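Local coordinates for protein oxalate oxidase 1 (Hordeum vulgare, PDB 2ET1) that catalyses the manganese-dependent oxidation of oxalate by dioxygen to carbon dioxide, releasing hydrogen peroxide in the plant apoplast, at residues V72-V77 / Y148-F153; G83-H88 / H137-V142. One frame throughout, in Å; residues are numbered along the deposited sequence.

Contact 1 (V72-V77 / Y148-F153). With GLV (glyoxylic acid), chain C.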
ATOM      1  N   VAL A  72       5.623   2.234 -12.729  1.00  3.20           N
ATOM      2  CA  VAL A  72       5.341   1.761 -14.103  1.00  3.01           C
ATOM      3  C   VAL A  72       6.605   1.378 -14.898  1.00  3.15           C
ATOM      4  O   VAL A  72       7.726   1.807 -14.570  1.00  3.07           O
ATOM      5  CB  VAL A  72       4.556   2.812 -14.938  1.00  2.78           C
ATOM      6  CG1 VAL A  72       3.117   3.030 -14.379  1.00  2.76           C
ATOM      7  CG2 VAL A  72       5.344   4.144 -15.025  1.00  3.40           C
ATOM      8  N   SER A  73       6.401   0.547 -15.922  1.00  3.03           N
ATOM      9  CA  SER A  73       7.440   0.222 -16.930  1.00  3.21           C
ATOM     10  C   SER A  73       6.767  -0.383 -18.170  1.00  4.25           C
ATOM     11  O   SER A  73       5.561  -0.645 -18.153  1.00  3.24           O
ATOM     12  CB  SER A  73       8.495  -0.747 -16.364  1.00  3.94           C
ATOM     13  OG  SER A  73       7.950  -2.033 -16.102  1.00  3.49           O
ATOM     14  N   MET A  74       7.545  -0.586 -19.237  1.00  5.08           N
ATOM     15  CA  MET A  74       7.025  -1.119 -20.522  1.00  8.26           C
ATOM     16  C   MET A  74       8.058  -2.022 -21.181  1.00  8.30           C
ATOM     17  O   MET A  74       9.249  -1.732 -21.100  1.00  9.63           O
ATOM     18  CB  MET A  74       6.798   0.031 -21.505  1.00  8.43           C
ATOM     19  CG  MET A  74       5.446   0.634 -21.597  1.00 12.00           C
ATOM     20  SD  MET A  74       5.533   1.895 -22.907  1.00 15.11           S
ATOM     21  CE  MET A  74       5.704   0.946 -24.353  1.00 17.28           C
ATOM     22  N   ASN A  75       7.613  -3.064 -21.888  1.00  6.92           N
ATOM     23  CA  ASN A  75       8.505  -3.853 -22.769  1.00  6.94           C
ATOM     24  C   ASN A  75       7.894  -3.963 -24.170  1.00  6.51           C
ATOM     25  O   ASN A  75       6.681  -3.829 -24.327  1.00  6.67           O
ATOM     26  CB  ASN A  75       8.695  -5.294 -22.263  1.00  7.47           C
ATOM     27  CG  ASN A  75       9.347  -5.395 -20.884  1.00  9.22           C
ATOM     28  OD1 ASN A  75       9.224  -6.441 -20.228  1.00 13.66           O
ATOM     29  ND2 ASN A  75      10.040  -4.356 -20.449  1.00  9.00           N
ATOM     30  N   ARG A  76       8.739  -4.212 -25.173  1.00  6.43           N
ATOM     31  CA  ARG A  76       8.299  -4.586 -26.528  1.00  6.25           C
ATOM     32  C   ARG A  76       8.674  -6.056 -26.753  1.00  6.05           C
ATOM     33  O   ARG A  76       9.733  -6.498 -26.296  1.00  6.20           O
ATOM     34  CB  ARG A  76       8.978  -3.678 -27.567  1.00  6.60           C
ATOM     35  CG  ARG A  76       8.775  -4.119 -29.016  1.00  7.52           C
ATOM     36  CD  ARG A  76       9.448  -3.158 -30.013  1.00  7.33           C
ATOM     37  NE  ARG A  76       9.301  -3.682 -31.371  1.00 10.52           N
ATOM     38  CZ  ARG A  76       9.133  -2.942 -32.466  1.00 13.19           C
ATOM     39  NH1 ARG A  76       9.102  -1.615 -32.397  1.00 13.13           N
ATOM     40  NH2 ARG A  76       8.998  -3.543 -33.642  1.00 14.03           N
ATOM     41  N   VAL A  77       7.823  -6.822 -27.444  1.00  5.10           N
ATOM     42  CA  VAL A  77       8.174  -8.219 -27.791  1.00  5.52           C
ATOM     43  C   VAL A  77       7.910  -8.457 -29.270  1.00  5.18           C
ATOM     44  O   VAL A  77       6.810  -8.171 -29.751  1.00  5.07           O
ATOM     45  CB  VAL A  77       7.409  -9.274 -26.929  1.00  5.22           C
ATOM     46  CG1 VAL A  77       7.963 -10.687 -27.165  1.00  6.56           C
ATOM     47  CG2 VAL A  77       7.498  -8.904 -25.441  1.00  5.08           C
ATOM     48  N   TYR A 148       4.305  -8.228 -33.469  1.00  9.23           N
ATOM     49  CA  TYR A 148       4.838  -7.554 -32.280  1.00  9.56           C
ATOM     50  C   TYR A 148       3.764  -6.952 -31.382  1.00  8.44           C
ATOM     51  O   TYR A 148       2.658  -6.648 -31.822  1.00  8.09           O
ATOM     52  CB  TYR A 148       5.979  -6.578 -32.623  1.00 12.32           C
ATOM     53  CG  TYR A 148       5.619  -5.152 -32.931  1.00 14.97           C
ATOM     54  CD1 TYR A 148       5.645  -4.175 -31.931  1.00 17.87           C
ATOM     55  CD2 TYR A 148       5.320  -4.756 -34.236  1.00 17.93           C
ATOM     56  CE1 TYR A 148       5.341  -2.839 -32.222  1.00 17.97           C
ATOM     57  CE2 TYR A 148       5.015  -3.427 -34.542  1.00 17.54           C
ATOM     58  CZ  TYR A 148       5.025  -2.482 -33.536  1.00 17.59           C
ATOM     59  OH  TYR A 148       4.710  -1.181 -33.841  1.00 18.17           O
ATOM     60  N   MET A 149       4.116  -6.817 -30.108  1.00  6.86           N
ATOM     61  CA  MET A 149       3.233  -6.237 -29.099  1.00  5.88           C
ATOM     62  C   MET A 149       4.042  -5.308 -28.190  1.00  5.49           C
ATOM     63  O   MET A 149       5.277  -5.426 -28.096  1.00  5.73           O
ATOM     64  CB  MET A 149       2.571  -7.336 -28.254  1.00  5.07           C
ATOM     65  CG  MET A 149       3.538  -8.189 -27.461  1.00  4.94           C
ATOM     66  SD  MET A 149       2.696  -9.495 -26.550  1.00  5.94           S
ATOM     67  CE  MET A 149       3.948  -9.970 -25.396  1.00  6.18           C
ATOM     68  N   VAL A 150       3.337  -4.393 -27.528  1.00  5.66           N
ATOM     69  CA  VAL A 150       3.930  -3.531 -26.490  1.00  5.86           C
ATOM     70  C   VAL A 150       3.087  -3.722 -25.223  1.00  5.57           C
ATOM     71  O   VAL A 150       1.856  -3.643 -25.290  1.00  5.38           O
ATOM     72  CB  VAL A 150       3.957  -2.040 -26.934  1.00  6.75           C
ATOM     73  CG1 VAL A 150       4.405  -1.144 -25.789  1.00  8.40           C
ATOM     74  CG2 VAL A 150       4.878  -1.841 -28.146  1.00  8.11           C
ATOM     75  N   VAL A 151       3.746  -3.968 -24.086  1.00  4.56           N
ATOM     76  CA  VAL A 151       3.056  -4.295 -22.827  1.00  4.71           C
ATOM     77  C   VAL A 151       3.542  -3.372 -21.716  1.00  4.78           C
ATOM     78  O   VAL A 151       4.709  -2.976 -21.714  1.00  6.06           O
ATOM     79  CB  VAL A 151       3.249  -5.783 -22.420  1.00  4.96           C
ATOM     80  CG1 VAL A 151       2.736  -6.691 -23.531  1.00  5.59           C
ATOM     81  CG2 VAL A 151       4.700  -6.116 -22.144  1.00  6.90           C
ATOM     82  N   SER A 152       2.638  -3.021 -20.798  1.00  4.07           N
ATOM     83  CA  SER A 152       2.960  -2.127 -19.681  1.00  3.56           C
ATOM     84  C   SER A 152       2.713  -2.864 -18.360  1.00  3.74           C
ATOM     85  O   SER A 152       1.918  -3.816 -18.317  1.00  3.58           O
ATOM     86  CB  SER A 152       2.084  -0.866 -19.744  1.00  4.61           C
ATOM     87  OG  SER A 152       2.316  -0.134 -20.948  1.00  5.92           O
ATOM     88  N   PHE A 153       3.371  -2.410 -17.294  1.00  2.58           N
ATOM     89  CA  PHE A 153       3.281  -3.063 -15.976  1.00  3.01           C
ATOM     90  C   PHE A 153       3.038  -2.038 -14.882  1.00  2.22           C
ATOM     91  O   PHE A 153       3.523  -0.904 -14.987  1.00  3.27           O
ATOM     92  CB  PHE A 153       4.592  -3.797 -15.632  1.00  3.35           C
ATOM     93  CG  PHE A 153       5.025  -4.816 -16.661  1.00  3.42           C
ATOM     94  CD1 PHE A 153       5.897  -4.452 -17.692  1.00  3.58           C
ATOM     95  CD2 PHE A 153       4.586  -6.140 -16.579  1.00  3.71           C
ATOM     96  CE1 PHE A 153       6.294  -5.390 -18.659  1.00  2.58           C
ATOM     97  CE2 PHE A 153       4.963  -7.095 -17.543  1.00  2.58           C
ATOM     98  CZ  PHE A 153       5.833  -6.713 -18.583  1.00  2.47           C
TER
HETATM   99  C1  GLV C 203       7.763  -9.081 -21.799  1.00 12.53           C
HETATM  100  O1  GLV C 203       8.371  -8.840 -20.528  1.00 15.20           O
HETATM  101  C2  GLV C 203       6.507  -9.870 -21.598  1.00 10.41           C
HETATM  102  O2  GLV C 203       5.924 -10.371 -22.597  1.00 11.49           O
HETATM  103  O3  GLV C 203       6.075  -9.967 -20.434  1.00  6.02           O
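Asn75 and Val151 face each other across the middle of this antiparallel strand pair, each backbone N donating to the other's O at 2.9 Å. Similar reciprocal bonds join Val77 and Met149. At the other end the pairing slackens: Phe153 N still holds Ser73 O well, but the return bond from Ser73 N to Phe153 O is weak at 3.4 Å.

The packed side carries Ser73, Asn75 and Val77 against Phe153, Val151 and Met149. Phe153 has CG beside its own backbone N (chi1 -56°), which lays the ring along the strand pair: CD1 is 3.5 Å from Ser73 OG, a hydroxyl held by Ser155 O, and the CZ rim meets glyoxylate O3 at 3.8 Å in the plane of the ring. His90 packs edge-to-face with this phenyl. Further along, the extended end of Met149 carries CE to within 3.7 Å of Val77 CG2, and both methyl groups border the ligand, Met149 CE at 3.4 Å from glyoxylate O2. These residues line the interior of the cupin beta-barrel, where one sheet face forms a wall of the substrate pocket, to which the oxalate-binding Asn75 also belongs.

The reverse side carries Met74, Val150 and Ser152, which pack on Met98 and Ile96 of the second subunit. Beyond them, where Tyr148 is partly open to solvent, the side-chain contact on this face is chiefly one stacked pair. Arg76, extended from CG to NE, lays its guanidinium flat over the Tyr148 ring, planes 9° apart, with NH2 3.7 Å above the ring centre, a cation-pi arrangement. A salt bridge from NE to Asp78 and a bond from NH1 to Leu42 O fix the guanidinium's rotation.

Contact 2 (G83-H88 / H137-V142); sequences GTNPPH and HFQFNV. With MN (manganese (II) ion), chain B; GLV (glyoxylic acid), chain C.
Gln139 O is gripped from opposite faces of its carbonyl plane by two donors, Thr84 OG1 and Asn85 N, each at 3.0 Å. On the inner face the Asn85 and Gln139 side chains run side by side; Asn85 ND2 donates to Gln139 OE1 at 3.0 Å, in the plane of that carbonyl, and weakly to glyoxylate O2. Gln139 NE2 holds a manganese-bound water, which in turn donates to glyoxylate O2 at 2.6 Å. A leucine in place of Asn85 would probably leave Gln139 OE1 without this donor, the amide less firmly fixed, and the ligand carboxylate short of a polar neighbour.

A beta bulge then shifts the register before His88 pairs with His137. Their rings meet obliquely and aim NE2 at the manganese ion, at 2.4 Å from His88 and 2.3 Å from His137. ND1 of His88 donates in its ring plane to Pro86 O (2.9 Å), and that of His137 is hydrogen-bonded to Leu135 O, fixing both rings' rotation. His90 and Glu95 complete the cupin protein ligands; glyoxylate O3 and the water fill the other two positions.

Strand 104-109 flanks 137-141 and strand 161-162 flanks 84-89, while Pro87 and Phe138 pack against helices 163-169 and 176-183 of the third subunit.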
ATOM      1  N   GLY A  83       7.027 -18.441 -33.633  1.00  8.64           N
ATOM      2  CA  GLY A  83       7.801 -18.145 -32.424  1.00  8.18           C
ATOM      3  C   GLY A  83       6.916 -18.060 -31.194  1.00  8.13           C
ATOM      4  O   GLY A  83       5.701 -17.798 -31.299  1.00  7.80           O
ATOM      5  N   THR A  84       7.530 -18.263 -30.028  1.00  7.89           N
ATOM      6  CA  THR A  84       6.796 -18.211 -28.761  1.00  7.66           C
ATOM      7  C   THR A  84       7.511 -17.303 -27.764  1.00  7.35           C
ATOM      8  O   THR A  84       8.738 -17.217 -27.763  1.00  7.45           O
ATOM      9  CB  THR A  84       6.585 -19.628 -28.128  1.00  7.73           C
ATOM     10  OG1 THR A  84       5.722 -19.542 -26.984  1.00 10.38           O
ATOM     11  CG2 THR A  84       7.902 -20.257 -27.688  1.00  7.83           C
ATOM     12  N   ASN A  85       6.727 -16.591 -26.958  1.00  7.11           N
ATOM     13  CA  ASN A  85       7.184 -16.062 -25.680  1.00  6.61           C
ATOM     14  C   ASN A  85       6.659 -17.079 -24.656  1.00  5.94           C
ATOM     15  O   ASN A  85       5.451 -17.124 -24.387  1.00  6.14           O
ATOM     16  CB  ASN A  85       6.610 -14.654 -25.459  1.00  6.80           C
ATOM     17  CG  ASN A  85       7.298 -13.887 -24.334  1.00  7.10           C
ATOM     18  OD1 ASN A  85       8.431 -14.192 -23.949  1.00  9.59           O
ATOM     19  ND2 ASN A  85       6.613 -12.862 -23.815  1.00  8.60           N
ATOM     20  N   PRO A  86       7.551 -17.955 -24.140  1.00  5.35           N
ATOM     21  CA  PRO A  86       7.118 -19.172 -23.435  1.00  5.48           C
ATOM     22  C   PRO A  86       6.441 -18.915 -22.086  1.00  5.37           C
ATOM     23  O   PRO A  86       6.592 -17.836 -21.519  1.00  5.72           O
ATOM     24  CB  PRO A  86       8.435 -19.949 -23.233  1.00  5.73           C
ATOM     25  CG  PRO A  86       9.493 -18.904 -23.209  1.00  5.96           C
ATOM     26  CD  PRO A  86       9.026 -17.847 -24.195  1.00  5.27           C
ATOM     27  N   PRO A  87       5.685 -19.908 -21.573  1.00  5.05           N
ATOM     28  CA  PRO A  87       5.051 -19.797 -20.249  1.00  5.08           C
ATOM     29  C   PRO A  87       5.958 -19.129 -19.211  1.00  5.28           C
ATOM     30  O   PRO A  87       7.043 -19.653 -18.896  1.00  7.33           O
ATOM     31  CB  PRO A  87       4.791 -21.250 -19.884  1.00  5.04           C
ATOM     32  CG  PRO A  87       4.445 -21.868 -21.219  1.00  4.52           C
ATOM     33  CD  PRO A  87       5.384 -21.208 -22.208  1.00  5.33           C
ATOM     34  N   HIS A  88       5.524 -17.970 -18.711  1.00  4.49           N
ATOM     35  CA  HIS A  88       6.307 -17.180 -17.756  1.00  3.76           C
ATOM     36  C   HIS A  88       5.405 -16.493 -16.728  1.00  3.57           C
ATOM     37  O   HIS A  88       4.180 -16.474 -16.893  1.00  2.68           O
ATOM     38  CB  HIS A  88       7.227 -16.158 -18.485  1.00  3.79           C
ATOM     39  CG  HIS A  88       6.505 -15.065 -19.232  1.00  3.79           C
ATOM     40  ND1 HIS A  88       5.918 -15.263 -20.467  1.00  4.39           N
ATOM     41  CD2 HIS A  88       6.315 -13.755 -18.932  1.00  4.20           C
ATOM     42  CE1 HIS A  88       5.377 -14.126 -20.880  1.00  4.26           C
ATOM     43  NE2 HIS A  88       5.619 -13.193 -19.977  1.00  4.42           N
ATOM     44  N   HIS A 137       1.510 -17.319 -18.025  1.00  2.72           N
ATOM     45  CA  HIS A 137       0.924 -16.907 -19.325  1.00  2.83           C
ATOM     46  C   HIS A 137       1.945 -17.063 -20.460  1.00  3.34           C
ATOM     47  O   HIS A 137       3.145 -17.214 -20.203  1.00  3.41           O
ATOM     48  CB  HIS A 137       0.392 -15.457 -19.241  1.00  3.13           C
ATOM     49  CG  HIS A 137       1.443 -14.438 -18.898  1.00  2.54           C
ATOM     50  ND1 HIS A 137       2.040 -14.375 -17.655  1.00  2.69           N
ATOM     51  CD2 HIS A 137       1.977 -13.421 -19.622  1.00  2.84           C
ATOM     52  CE1 HIS A 137       2.903 -13.376 -17.630  1.00  2.68           C
ATOM     53  NE2 HIS A 137       2.883 -12.774 -18.806  1.00  3.10           N
ATOM     54  N   PHE A 138       1.468 -17.042 -21.703  1.00  3.38           N
ATOM     55  CA  PHE A 138       2.338 -17.230 -22.879  1.00  3.16           C
ATOM     56  C   PHE A 138       1.736 -16.554 -24.125  1.00  3.80           C
ATOM     57  O   PHE A 138       0.546 -16.197 -24.140  1.00  3.49           O
ATOM     58  CB  PHE A 138       2.549 -18.735 -23.173  1.00  3.23           C
ATOM     59  CG  PHE A 138       1.279 -19.475 -23.552  1.00  3.45           C
ATOM     60  CD1 PHE A 138       0.835 -19.494 -24.881  1.00  3.99           C
ATOM     61  CD2 PHE A 138       0.539 -20.153 -22.575  1.00  3.71           C
ATOM     62  CE1 PHE A 138      -0.351 -20.177 -25.240  1.00  5.30           C
ATOM     63  CE2 PHE A 138      -0.648 -20.839 -22.924  1.00  4.68           C
ATOM     64  CZ  PHE A 138      -1.091 -20.830 -24.255  1.00  4.50           C
ATOM     65  N   GLN A 139       2.564 -16.384 -25.158  1.00  3.96           N
ATOM     66  CA  GLN A 139       2.094 -15.948 -26.492  1.00  5.08           C
ATOM     67  C   GLN A 139       2.748 -16.804 -27.577  1.00  5.18           C
ATOM     68  O   GLN A 139       3.880 -17.272 -27.413  1.00  5.86           O
ATOM     69  CB  GLN A 139       2.380 -14.455 -26.768  1.00  5.04           C
ATOM     70  CG  GLN A 139       1.696 -13.481 -25.804  1.00  5.92           C
ATOM     71  CD  GLN A 139       2.532 -13.179 -24.569  1.00  7.03           C
ATOM     72  OE1 GLN A 139       3.760 -13.340 -24.574  1.00  7.57           O
ATOM     73  NE2 GLN A 139       1.878 -12.699 -23.517  1.00  7.60           N
ATOM     74  N   PHE A 140       2.026 -17.021 -28.674  1.00  6.11           N
ATOM     75  CA  PHE A 140       2.497 -17.885 -29.768  1.00  6.59           C
ATOM     76  C   PHE A 140       2.048 -17.271 -31.101  1.00  6.59           C
ATOM     77  O   PHE A 140       0.853 -16.988 -31.284  1.00  6.49           O
ATOM     78  CB  PHE A 140       1.909 -19.294 -29.566  1.00  6.97           C
ATOM     79  CG  PHE A 140       2.355 -20.325 -30.590  1.00  8.64           C
ATOM     80  CD1 PHE A 140       3.611 -20.914 -30.517  1.00 10.33           C
ATOM     81  CD2 PHE A 140       1.481 -20.751 -31.578  1.00 12.16           C
ATOM     82  CE1 PHE A 140       4.012 -21.881 -31.443  1.00 11.14           C
ATOM     83  CE2 PHE A 140       1.878 -21.726 -32.521  1.00 12.73           C
ATOM     84  CZ  PHE A 140       3.141 -22.283 -32.446  1.00 11.33           C
ATOM     85  N   ASN A 141       3.003 -17.024 -32.007  1.00  7.15           N
ATOM     86  CA  ASN A 141       2.706 -16.370 -33.293  1.00  7.81           C
ATOM     87  C   ASN A 141       2.078 -17.362 -34.278  1.00  8.32           C
ATOM     88  O   ASN A 141       2.780 -18.227 -34.833  1.00  9.13           O
ATOM     89  CB  ASN A 141       3.981 -15.719 -33.889  1.00  7.62           C
ATOM     90  CG  ASN A 141       3.703 -14.914 -35.156  1.00  7.91           C
ATOM     91  OD1 ASN A 141       2.565 -14.851 -35.621  1.00  9.09           O
ATOM     92  ND2 ASN A 141       4.752 -14.291 -35.718  1.00  8.42           N
ATOM     93  N   VAL A 142       0.769 -17.213 -34.494  1.00  8.69           N
ATOM     94  CA  VAL A 142       0.012 -18.129 -35.366  1.00 10.12           C
ATOM     95  C   VAL A 142      -0.139 -17.607 -36.798  1.00 11.22           C
ATOM     96  O   VAL A 142      -0.710 -18.305 -37.649  1.00 11.96           O
ATOM     97  CB  VAL A 142      -1.393 -18.478 -34.790  1.00  9.91           C
ATOM     98  CG1 VAL A 142      -1.265 -19.178 -33.436  1.00 10.46           C
ATOM     99  CG2 VAL A 142      -2.297 -17.239 -34.725  1.00 10.42           C
TER
HETATM  100 MN    MN B 202       4.374 -11.206 -19.624  1.00  3.33          MN
HETATM  101  C1  GLV C 203       7.763  -9.081 -21.799  1.00 12.53           C
HETATM  102  O1  GLV C 203       8.371  -8.840 -20.528  1.00 15.20           O
HETATM  103  C2  GLV C 203       6.507  -9.870 -21.598  1.00 10.41           C
HETATM  104  O2  GLV C 203       5.924 -10.371 -22.597  1.00 11.49           O
HETATM  105  O3  GLV C 203       6.075  -9.967 -20.434  1.00  6.02           O
HETATM  106  O   HOH W   1       3.563 -11.185 -21.737  1.00  4.95           O

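Followed from the N terminus, the chain runs through 72-77, turns into 83-88, and returns much later through 137-142 and then 148-153. Contact 2 closes an inner loop of 48 residues, and contact 1 closes an outer loop of 70 around it, so the two nest without crossing. The inner loop contains His90, just past strand 84-89, and Glu95, at the start of strand 95-101, both ligands of the metal. Each contact belongs to a different sheet of the cupin barrel: contact 1 joins neighbouring strands of one, contact 2 of the other. They meet at the bound glyoxylate, where Met149 CE lies 3.5 Å from Gln139 OE1, tying both sheets to one pocket.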